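PDB 6N2B: tapirin from Caldicellulosiruptor kristjanssonii, which binds cellulose and probably serves in attaching the thermophilic bacterium to it, its C-terminal domain being a calcium-containing beta-helix. Local coordinates for residues I269-N274 / D410-F415; A291-T296 / A311-S316; G509-L514 / I527-K532. All coordinates share one frame; numbering follows the deposited sequence.

The three contacts sample different levels of one beta-helical fold. Contact 2 is the regular case, and buried: successive turns pair strand on strand, with aliphatic groups and hydroxyls on one face and tyrosines, a lysine and a glutamate on the other. Contact 1, next to it through the pairing of strands 269-272 and 293-296, is also largely buried, but it holds a helix rather than a strand against the beta-helix, by side-chain packing and a bridging water. Contact 3, only partly buried, lies across the chain's centre from contact 2, their centres about 25 Å apart; there two backbone bonds at a glycine corner do the joining, with one aliphatic pair beside them.

Contact 1: I269-N274 / D410-F415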
loop_
_atom_site.group_PDB
_atom_site.type_symbol
_atom_site.label_atom_id
_atom_site.label_comp_id
_atom_site.label_asym_id
_atom_site.label_seq_id
_atom_site.Cartn_x
_atom_site.Cartn_y
_atom_site.Cartn_z
ATOM N N ILE A 269 -9.460 3.277 -2.591
ATOM C CA ILE A 269 -9.481 3.330 -1.131
ATOM C C ILE A 269 -8.121 2.950 -0.560
ATOM O O ILE A 269 -7.559 1.902 -0.903
ATOM C CB ILE A 269 -10.580 2.423 -0.552
ATOM C CG1 ILE A 269 -11.961 3.020 -0.845
ATOM C CG2 ILE A 269 -10.361 2.216 0.947
ATOM C CD1 ILE A 269 -13.011 2.011 -1.275
ATOM N N MET A 270 -7.608 3.796 0.328
ATOM C CA MET A 270 -6.527 3.442 1.240
ATOM C C MET A 270 -7.132 3.305 2.633
ATOM O O MET A 270 -7.481 4.306 3.266
ATOM C CB MET A 270 -5.416 4.485 1.218
ATOM C CG MET A 270 -4.202 4.131 2.049
ATOM S SD MET A 270 -2.960 5.426 1.855
ATOM C CE MET A 270 -1.501 4.536 2.368
ATOM N N TYR A 271 -7.279 2.070 3.091
ATOM C CA TYR A 271 -7.838 1.778 4.403
ATOM C C TYR A 271 -6.694 1.500 5.370
ATOM O O TYR A 271 -5.903 0.574 5.157
ATOM C CB TYR A 271 -8.808 0.589 4.335
ATOM C CG TYR A 271 -9.440 0.200 5.664
ATOM C CD1 TYR A 271 -8.709 -0.497 6.627
ATOM C CD2 TYR A 271 -10.764 0.528 5.959
ATOM C CE1 TYR A 271 -9.269 -0.860 7.846
ATOM C CE2 TYR A 271 -11.342 0.163 7.177
ATOM C CZ TYR A 271 -10.582 -0.533 8.117
ATOM O OH TYR A 271 -11.115 -0.906 9.326
ATOM N N ILE A 272 -6.625 2.278 6.435
ATOM C CA ILE A 272 -5.594 2.125 7.449
ATOM C C ILE A 272 -6.293 1.800 8.761
ATOM O O ILE A 272 -6.854 2.691 9.416
ATOM C CB ILE A 272 -4.729 3.379 7.575
ATOM C CG1 ILE A 272 -4.144 3.739 6.204
ATOM C CG2 ILE A 272 -3.657 3.181 8.634
ATOM C CD1 ILE A 272 -3.268 2.663 5.586
ATOM N N GLN A 273 -6.241 0.526 9.159
ATOM C CA GLN A 273 -6.968 0.055 10.339
ATOM C C GLN A 273 -6.662 0.882 11.589
ATOM O O GLN A 273 -7.578 1.259 12.330
ATOM C CB GLN A 273 -6.640 -1.416 10.590
ATOM C CG GLN A 273 -7.056 -1.935 11.953
ATOM C CD GLN A 273 -8.541 -2.177 12.024
ATOM O OE1 GLN A 273 -9.192 -2.423 11.007
ATOM N NE2 GLN A 273 -9.091 -2.104 13.225
ATOM N N ASN A 274 -5.383 1.163 11.855
ATOM C CA ASN A 274 -5.020 1.923 13.049
ATOM C C ASN A 274 -4.236 3.191 12.728
ATOM O O ASN A 274 -4.776 4.291 12.892
ATOM C CB ASN A 274 -4.255 1.041 14.031
ATOM C CG ASN A 274 -3.837 1.798 15.274
ATOM O OD1 ASN A 274 -4.685 2.288 16.031
ATOM N ND2 ASN A 274 -2.524 1.917 15.486
ATOM N N ASP A 410 -17.030 0.998 6.896
ATOM C CA ASP A 410 -17.533 -0.123 7.676
ATOM C C ASP A 410 -17.432 -1.417 6.884
ATOM O O ASP A 410 -17.020 -2.447 7.430
ATOM C CB ASP A 410 -18.966 0.142 8.136
ATOM C CG ASP A 410 -19.030 1.076 9.344
ATOM O OD1 ASP A 410 -18.016 1.198 10.070
ATOM O OD2 ASP A 410 -20.095 1.695 9.564
ATOM N N ASP A 411 -17.746 -1.363 5.586
ATOM C CA ASP A 411 -17.619 -2.523 4.709
ATOM C C ASP A 411 -16.274 -3.220 4.873
ATOM O O ASP A 411 -16.201 -4.451 4.977
ATOM C CB ASP A 411 -17.788 -2.095 3.252
ATOM C CG ASP A 411 -19.205 -1.728 2.912
ATOM O OD1 ASP A 411 -20.121 -2.002 3.726
ATOM O OD2 ASP A 411 -19.394 -1.160 1.817
ATOM N N ILE A 412 -15.194 -2.446 4.879
ATOM C CA ILE A 412 -13.859 -3.029 4.950
ATOM C C ILE A 412 -13.534 -3.457 6.371
ATOM O O ILE A 412 -13.034 -4.566 6.602
ATOM C CB ILE A 412 -12.823 -2.037 4.392
ATOM C CG1 ILE A 412 -13.059 -1.870 2.880
ATOM C CG2 ILE A 412 -11.410 -2.500 4.732
ATOM C CD1 ILE A 412 -12.123 -0.925 2.199
ATOM N N LYS A 413 -13.829 -2.594 7.348
ATOM C CA LYS A 413 -13.688 -2.974 8.750
ATOM C C LYS A 413 -14.416 -4.283 9.049
ATOM O O LYS A 413 -13.965 -5.076 9.884
ATOM C CB LYS A 413 -14.226 -1.847 9.633
ATOM C CG LYS A 413 -13.568 -1.713 11.000
ATOM C CD LYS A 413 -14.462 -0.925 11.945
ATOM C CE LYS A 413 -14.228 0.593 11.846
ATOM N NZ LYS A 413 -13.114 1.075 12.722
ATOM N N ASN A 414 -15.526 -4.532 8.364
ATOM C CA ASN A 414 -16.379 -5.669 8.660
ATOM C C ASN A 414 -16.039 -6.897 7.838
ATOM O O ASN A 414 -16.644 -7.951 8.059
ATOM C CB ASN A 414 -17.852 -5.306 8.432
ATOM C CG ASN A 414 -18.428 -4.445 9.555
ATOM O OD1 ASN A 414 -17.952 -4.487 10.693
ATOM N ND2 ASN A 414 -19.462 -3.667 9.237
ATOM N N PHE A 415 -15.100 -6.799 6.905
ATOM C CA PHE A 415 -14.762 -7.928 6.045
ATOM C C PHE A 415 -13.645 -8.742 6.688
ATOM O O PHE A 415 -12.571 -8.200 6.994
ATOM C CB PHE A 415 -14.353 -7.447 4.656
ATOM C CG PHE A 415 -14.330 -8.530 3.633
ATOM C CD1 PHE A 415 -15.484 -8.895 2.965
ATOM C CD2 PHE A 415 -13.153 -9.195 3.341
ATOM C CE1 PHE A 415 -15.461 -9.899 2.016
ATOM C CE2 PHE A 415 -13.127 -10.201 2.394
ATOM C CZ PHE A 415 -14.281 -10.553 1.731
HETATM O O HOH W 1 -10.497 1.258 12.984
#
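Tyr271 and Ile412 form a CH-pi pair: methyl CG2 of Ile412 sits over one face of the tyrosine ring, 3.5 Å from the ring centroid and 18° off its normal. The methyl is displaced toward the rim, on the side of Tyr271 CD2 and CG. Tyr271 has CG anti to the backbone N (chi1 180°), which places CG, the ring's root, on the helix side. The two branches of Ile412 divide the work, for CD1, at the end of its extended other branch, meets Ile269 CG2 at 3.8 Å. Lys413 crosses Tyr271 at about a right angle, with its CB and CG against the phenolic oxygen. That hydroxyl donates to Gln273 OE1 at 3.0 Å; the acceptor lies at the ring edge, in the ring plane, whereas the donor stands 43° out of the amide carbonyl plane. The lysine chain bends at chi3 and chi4, and its NZ is hydrogen-bonded to Tyr295 OH and gives a bond of 2.6 Å to a water. The same water donates to Gln273 O, 3.0 Å away, and so bridges segments that share no direct hydrogen bond. An alanine in place of Tyr271 would probably leave the Ile412 methyl without its aromatic partner, open a gap beside Lys413 and free the Gln273 amide to turn. Around the pair, strand 269-272 runs between strands 240-250 and 293-296, the Tyr271 ring also meets that of Tyr295, and Ile412 touches Ile249 and Trp201. Lys251, just past strand 240-250, hydrogen-bonds through NZ to Ile412 O and Phe415 O, tying the end of helix 408-413 and the loop after it to the beta-helix.

Contact 2: A291-T296 / A311-S316; sequences ANKIYT and ANEIYS
Ala291-Thr296 and Ala311-Ser316 run parallel and in exact register, strands 293-296 and 314-316 lying 4.8 Å apart at 7° with alternating backbone bonds such as Tyr315 N to Ile294 O (2.9 Å). The register stacks alanine, asparagine, isoleucine and tyrosine each on its like, as in successive turns of a parallel beta-helix. On one face Ile294 reaches two partners, CD1 touching Ala311 CB at 3.6 Å and CG2 meeting Ile314 CD1 at 3.7 Å; this face looks inward to Met301. Farther along, Ser316 OG donates to Thr296 OG1 at 2.6 Å. On the other face Lys293 and Glu313 lie side by side. The Tyr295 and Tyr315 side chains cross at about a right angle, CG being anti to the backbone N in Tyr295 but anti to the carbonyl carbon in Tyr315 (chi1 -49°). Tyr315 OH donates to Glu313 OE1 (2.6 Å) from above the carboxylate plane, and Tyr295 OH is hydrogen-bonded to Asp317 OD2. One water joins Asn292 OD1, Asn312 ND2 and Glu313 OE2. Lys293 NZ, 4.1 Å from Glu313 OE2, is too far for a salt bridge; a second water links it to Glu313 OE1, and this carboxylate, with donors at both oxygens, is likely to remain ionised.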
loop_
_atom_site.group_PDB
_atom_site.type_symbol
_atom_site.label_atom_id
_atom_site.label_comp_id
_atom_site.label_asym_id
_atom_site.label_seq_id
_atom_site.Cartn_x
_atom_site.Cartn_y
_atom_site.Cartn_z
ATOM N N ALA A 291 -3.833 10.297 -3.211
ATOM C CA ALA A 291 -4.799 9.272 -2.877
ATOM C C ALA A 291 -6.195 9.829 -3.046
ATOM O O ALA A 291 -6.447 11.012 -2.809
ATOM C CB ALA A 291 -4.607 8.743 -1.455
ATOM N N ASN A 292 -7.093 8.961 -3.489
ATOM C CA ASN A 292 -8.483 9.353 -3.657
ATOM C C ASN A 292 -9.166 9.453 -2.296
ATOM O O ASN A 292 -9.489 10.548 -1.830
ATOM C CB ASN A 292 -9.181 8.354 -4.579
ATOM C CG ASN A 292 -10.596 8.750 -4.893
ATOM O OD1 ASN A 292 -10.981 9.904 -4.697
ATOM N ND2 ASN A 292 -11.389 7.800 -5.370
ATOM N N LYS A 293 -9.371 8.320 -1.631
ATOM C CA LYS A 293 -9.971 8.282 -0.302
ATOM C C LYS A 293 -9.000 7.619 0.669
ATOM O O LYS A 293 -8.408 6.584 0.355
ATOM C CB LYS A 293 -11.312 7.543 -0.332
ATOM C CG LYS A 293 -12.125 7.795 -1.593
ATOM C CD LYS A 293 -13.471 7.093 -1.559
ATOM C CE LYS A 293 -14.173 7.168 -2.915
ATOM N NZ LYS A 293 -15.640 6.907 -2.806
ATOM N N ILE A 294 -8.814 8.240 1.827
ATOM C CA ILE A 294 -7.978 7.714 2.894
ATOM C C ILE A 294 -8.832 7.567 4.141
ATOM O O ILE A 294 -9.609 8.471 4.476
ATOM C CB ILE A 294 -6.783 8.639 3.197
ATOM C CG1 ILE A 294 -5.905 8.826 1.963
ATOM C CG2 ILE A 294 -5.992 8.112 4.402
ATOM C CD1 ILE A 294 -4.692 9.701 2.225
ATOM N N TYR A 295 -8.684 6.441 4.835
ATOM C CA TYR A 295 -9.247 6.292 6.170
ATOM C C TYR A 295 -8.158 5.799 7.109
ATOM O O TYR A 295 -7.394 4.895 6.759
ATOM C CB TYR A 295 -10.448 5.317 6.200
ATOM C CG TYR A 295 -10.821 4.851 7.604
ATOM C CD1 TYR A 295 -11.674 5.607 8.412
ATOM C CD2 TYR A 295 -10.311 3.665 8.132
ATOM C CE1 TYR A 295 -12.009 5.198 9.706
ATOM C CE2 TYR A 295 -10.639 3.254 9.418
ATOM C CZ TYR A 295 -11.490 4.025 10.197
ATOM O OH TYR A 295 -11.814 3.620 11.473
ATOM N N THR A 296 -8.077 6.398 8.293
ATOM C CA THR A 296 -7.303 5.827 9.390
ATOM C C THR A 296 -8.178 5.672 10.628
ATOM O O THR A 296 -9.161 6.396 10.820
ATOM C CB THR A 296 -6.078 6.666 9.774
ATOM O OG1 THR A 296 -6.463 7.648 10.745
ATOM C CG2 THR A 296 -5.484 7.352 8.572
ATOM N N ALA A 311 -4.867 14.115 -0.514
ATOM C CA ALA A 311 -6.025 13.235 -0.485
ATOM C C ALA A 311 -7.242 14.022 -0.955
ATOM O O ALA A 311 -7.366 15.216 -0.679
ATOM C CB ALA A 311 -6.276 12.661 0.915
ATOM N N ASN A 312 -8.135 13.359 -1.679
ATOM C CA ASN A 312 -9.375 14.023 -2.049
ATOM C C ASN A 312 -10.415 13.915 -0.945
ATOM O O ASN A 312 -11.165 14.864 -0.702
ATOM C CB ASN A 312 -9.919 13.441 -3.345
ATOM C CG ASN A 312 -10.692 14.462 -4.128
ATOM O OD1 ASN A 312 -10.141 15.491 -4.540
ATOM N ND2 ASN A 312 -11.985 14.204 -4.327
ATOM N N GLU A 313 -10.498 12.752 -0.298
ATOM C CA GLU A 313 -11.293 12.554 0.904
ATOM C C GLU A 313 -10.362 11.984 1.949
ATOM O O GLU A 313 -9.492 11.170 1.620
ATOM C CB GLU A 313 -12.468 11.605 0.675
ATOM C CG GLU A 313 -13.062 11.705 -0.711
ATOM C CD GLU A 313 -14.337 10.878 -0.899
ATOM O OE1 GLU A 313 -14.818 10.253 0.081
ATOM O OE2 GLU A 313 -14.859 10.858 -2.044
ATOM N N ILE A 314 -10.519 12.429 3.199
ATOM C CA ILE A 314 -9.731 11.917 4.322
ATOM C C ILE A 314 -10.661 11.777 5.516
ATOM O O ILE A 314 -11.349 12.730 5.887
ATOM C CB ILE A 314 -8.515 12.818 4.652
ATOM C CG1 ILE A 314 -7.918 12.492 6.026
ATOM C CG2 ILE A 314 -8.877 14.279 4.604
ATOM C CD1 ILE A 314 -7.253 11.138 6.110
ATOM N N TYR A 315 -10.710 10.588 6.099
ATOM C CA TYR A 315 -11.507 10.335 7.290
ATOM C C TYR A 315 -10.613 9.712 8.341
ATOM O O TYR A 315 -9.860 8.784 8.038
ATOM C CB TYR A 315 -12.683 9.406 6.992
ATOM C CG TYR A 315 -13.484 9.814 5.781
ATOM C CD1 TYR A 315 -14.442 10.807 5.868
ATOM C CD2 TYR A 315 -13.276 9.210 4.547
ATOM C CE1 TYR A 315 -15.188 11.188 4.751
ATOM C CE2 TYR A 315 -14.018 9.575 3.436
ATOM C CZ TYR A 315 -14.968 10.573 3.542
ATOM O OH TYR A 315 -15.700 10.961 2.448
ATOM N N SER A 316 -10.689 10.211 9.571
ATOM C CA SER A 316 -9.771 9.706 10.578
ATOM C C SER A 316 -10.385 9.769 11.964
ATOM O O SER A 316 -10.828 10.831 12.413
ATOM C CB SER A 316 -8.459 10.478 10.565
ATOM O OG SER A 316 -7.560 9.883 11.478
HETATM O O HOH W 2 -13.379 11.294 -4.228
HETATM O O HOH W 3 -16.718 8.431 -0.152
#

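Contact 3: G509-L514 / I527-K532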
loop_
_atom_site.group_PDB
_atom_site.type_symbol
_atom_site.label_atom_id
_atom_site.label_comp_id
_atom_site.label_asym_id
_atom_site.label_seq_id
_atom_site.Cartn_x
_atom_site.Cartn_y
_atom_site.Cartn_z
ATOM N N GLY A 509 2.884 -10.126 -12.646
ATOM C CA GLY A 509 1.999 -11.110 -12.046
ATOM C C GLY A 509 1.533 -10.669 -10.672
ATOM O O GLY A 509 0.836 -9.658 -10.579
ATOM N N ALA A 510 1.891 -11.387 -9.604
ATOM C CA ALA A 510 1.441 -11.013 -8.265
ATOM C C ALA A 510 2.139 -11.896 -7.241
ATOM O O ALA A 510 2.681 -12.948 -7.575
ATOM C CB ALA A 510 -0.081 -11.128 -8.106
ATOM N N ILE A 511 2.109 -11.455 -5.986
ATOM C CA ILE A 511 2.796 -12.118 -4.884
ATOM C C ILE A 511 1.799 -12.307 -3.747
ATOM O O ILE A 511 1.221 -11.333 -3.251
ATOM C CB ILE A 511 4.022 -11.319 -4.410
ATOM C CG1 ILE A 511 4.941 -11.025 -5.601
ATOM C CG2 ILE A 511 4.776 -12.064 -3.335
ATOM C CD1 ILE A 511 6.060 -10.041 -5.310
ATOM N N ILE A 512 1.586 -13.554 -3.350
ATOM C CA ILE A 512 0.721 -13.897 -2.231
ATOM C C ILE A 512 1.591 -14.481 -1.131
ATOM O O ILE A 512 2.309 -15.462 -1.344
ATOM C CB ILE A 512 -0.362 -14.904 -2.632
ATOM C CG1 ILE A 512 -1.385 -14.267 -3.572
ATOM C CG2 ILE A 512 -0.978 -15.506 -1.377
ATOM C CD1 ILE A 512 -1.936 -15.230 -4.608
ATOM N N THR A 513 1.531 -13.894 0.041
ATOM C CA THR A 513 2.370 -14.326 1.143
ATOM C C THR A 513 1.465 -14.710 2.298
ATOM O O THR A 513 0.479 -14.024 2.580
ATOM C CB THR A 513 3.350 -13.225 1.549
ATOM O OG1 THR A 513 2.650 -12.218 2.294
ATOM C CG2 THR A 513 3.976 -12.586 0.300
ATOM N N LEU A 514 1.790 -15.822 2.951
ATOM C CA LEU A 514 0.886 -16.427 3.906
ATOM C C LEU A 514 1.453 -16.517 5.306
ATOM O O LEU A 514 0.703 -16.832 6.234
ATOM C CB LEU A 514 0.483 -17.831 3.431
ATOM C CG LEU A 514 -0.149 -17.810 2.038
ATOM C CD1 LEU A 514 -0.007 -19.134 1.326
ATOM C CD2 LEU A 514 -1.598 -17.442 2.154
ATOM N N ILE A 527 13.010 -4.101 -7.292
ATOM C CA ILE A 527 11.898 -4.868 -7.841
ATOM C C ILE A 527 10.935 -3.901 -8.508
ATOM O O ILE A 527 10.592 -2.863 -7.934
ATOM C CB ILE A 527 11.175 -5.667 -6.747
ATOM C CG1 ILE A 527 12.182 -6.390 -5.858
ATOM C CG2 ILE A 527 10.159 -6.611 -7.366
ATOM C CD1 ILE A 527 12.667 -7.666 -6.398
ATOM N N GLU A 528 10.492 -4.238 -9.703
ATOM C CA GLU A 528 9.380 -3.562 -10.354
ATOM C C GLU A 528 8.324 -4.641 -10.529
ATOM O O GLU A 528 8.425 -5.454 -11.450
ATOM C CB GLU A 528 9.815 -2.954 -11.682
ATOM C CG GLU A 528 8.693 -2.619 -12.675
ATOM C CD GLU A 528 8.274 -1.163 -12.617
ATOM O OE1 GLU A 528 9.107 -0.323 -12.171
ATOM O OE2 GLU A 528 7.112 -0.865 -13.006
ATOM N N LEU A 529 7.337 -4.678 -9.633
ATOM C CA LEU A 529 6.257 -5.664 -9.690
ATOM C C LEU A 529 5.072 -5.061 -10.440
ATOM O O LEU A 529 4.391 -4.167 -9.929
ATOM C CB LEU A 529 5.837 -6.098 -8.289
ATOM C CG LEU A 529 4.526 -6.890 -8.199
ATOM C CD1 LEU A 529 4.675 -8.203 -8.915
ATOM C CD2 LEU A 529 4.137 -7.161 -6.770
ATOM N N ILE A 530 4.816 -5.546 -11.645
ATOM C CA ILE A 530 3.729 -5.038 -12.477
ATOM C C ILE A 530 2.553 -5.995 -12.343
ATOM O O ILE A 530 2.622 -7.136 -12.806
ATOM C CB ILE A 530 4.158 -4.896 -13.947
ATOM C CG1 ILE A 530 5.468 -4.124 -14.063
ATOM C CG2 ILE A 530 3.065 -4.235 -14.767
ATOM C CD1 ILE A 530 5.773 -3.692 -15.488
ATOM N N TYR A 531 1.459 -5.539 -11.741
ATOM C CA TYR A 531 0.314 -6.425 -11.543
ATOM C C TYR A 531 -0.241 -6.897 -12.888
ATOM O O TYR A 531 -0.405 -6.110 -13.827
ATOM C CB TYR A 531 -0.771 -5.716 -10.722
ATOM C CG TYR A 531 -2.125 -6.402 -10.765
ATOM C CD1 TYR A 531 -2.391 -7.515 -9.972
ATOM C CD2 TYR A 531 -3.140 -5.933 -11.604
ATOM C CE1 TYR A 531 -3.626 -8.139 -10.014
ATOM C CE2 TYR A 531 -4.362 -6.539 -11.656
ATOM C CZ TYR A 531 -4.609 -7.651 -10.866
ATOM O OH TYR A 531 -5.844 -8.274 -10.916
ATOM N N LYS A 532 -0.491 -8.197 -12.992
ATOM C CA LYS A 532 -1.197 -8.779 -14.132
ATOM C C LYS A 532 -2.132 -9.854 -13.600
ATOM O O LYS A 532 -1.675 -10.834 -13.000
ATOM C CB LYS A 532 -0.233 -9.371 -15.172
ATOM C CG LYS A 532 0.679 -8.354 -15.863
ATOM C CD LYS A 532 -0.031 -7.599 -16.989
ATOM C CE LYS A 532 0.836 -6.470 -17.550
ATOM N NZ LYS A 532 0.297 -5.812 -18.793
#
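Ile511 and Leu529 cross obliquely, methyl to methyl: Ile511 CD1 meets Leu529 CD2 at 3.8 Å. Ile511 CG1 is a little farther from the same methyl. Leu529 holds CG anti to its backbone N (chi1 167°), which places the branch point near the other segment; from there the two methyls meet different partners. CD2 faces Ile511, while CD1 of Leu529 lies beside the backbone, 4.3 Å from Ala510 N. The aliphatic pair thus flanks a short piece of parallel backbone pairing centred on Gly509 and Tyr531. Gly509 N donates to Ile530 O at 3.0 Å, and Lys532 N returns a bond of 3.1 Å to Gly509 O, nearly straight and on a lone pair in the carbonyl plane. Tyr531 CA adds a C-H contact of 3.4 Å to the same Gly509 O. The side chains of Tyr531 and Lys532 diverge from there. The tyrosine ring passes Gly509 O obliquely and carries its hydroxyl to Phe205 O; the lysine brings CB near Gly509 N, then bends at chi2 and leads its amine away. Glycine suits the corner: at its backbone angles, with a positive phi of 152°, a CB would press on the carbonyl oxygen of the preceding residue. The turn leaves the touching parts of the two segments 121° apart, and the pairing ends where the chain swings off. Before the corner, strand 504-508 runs parallel to strand 526-531, whose other neighbour is strand 221-224, with Phe221 against Leu529. After it, strand 510-513 lies between strands 207-211 and 478-483, and helix 536-546 packs on Ile512 and Leu514, so Gly509 marks the passage from one face of the beta-helix to the next.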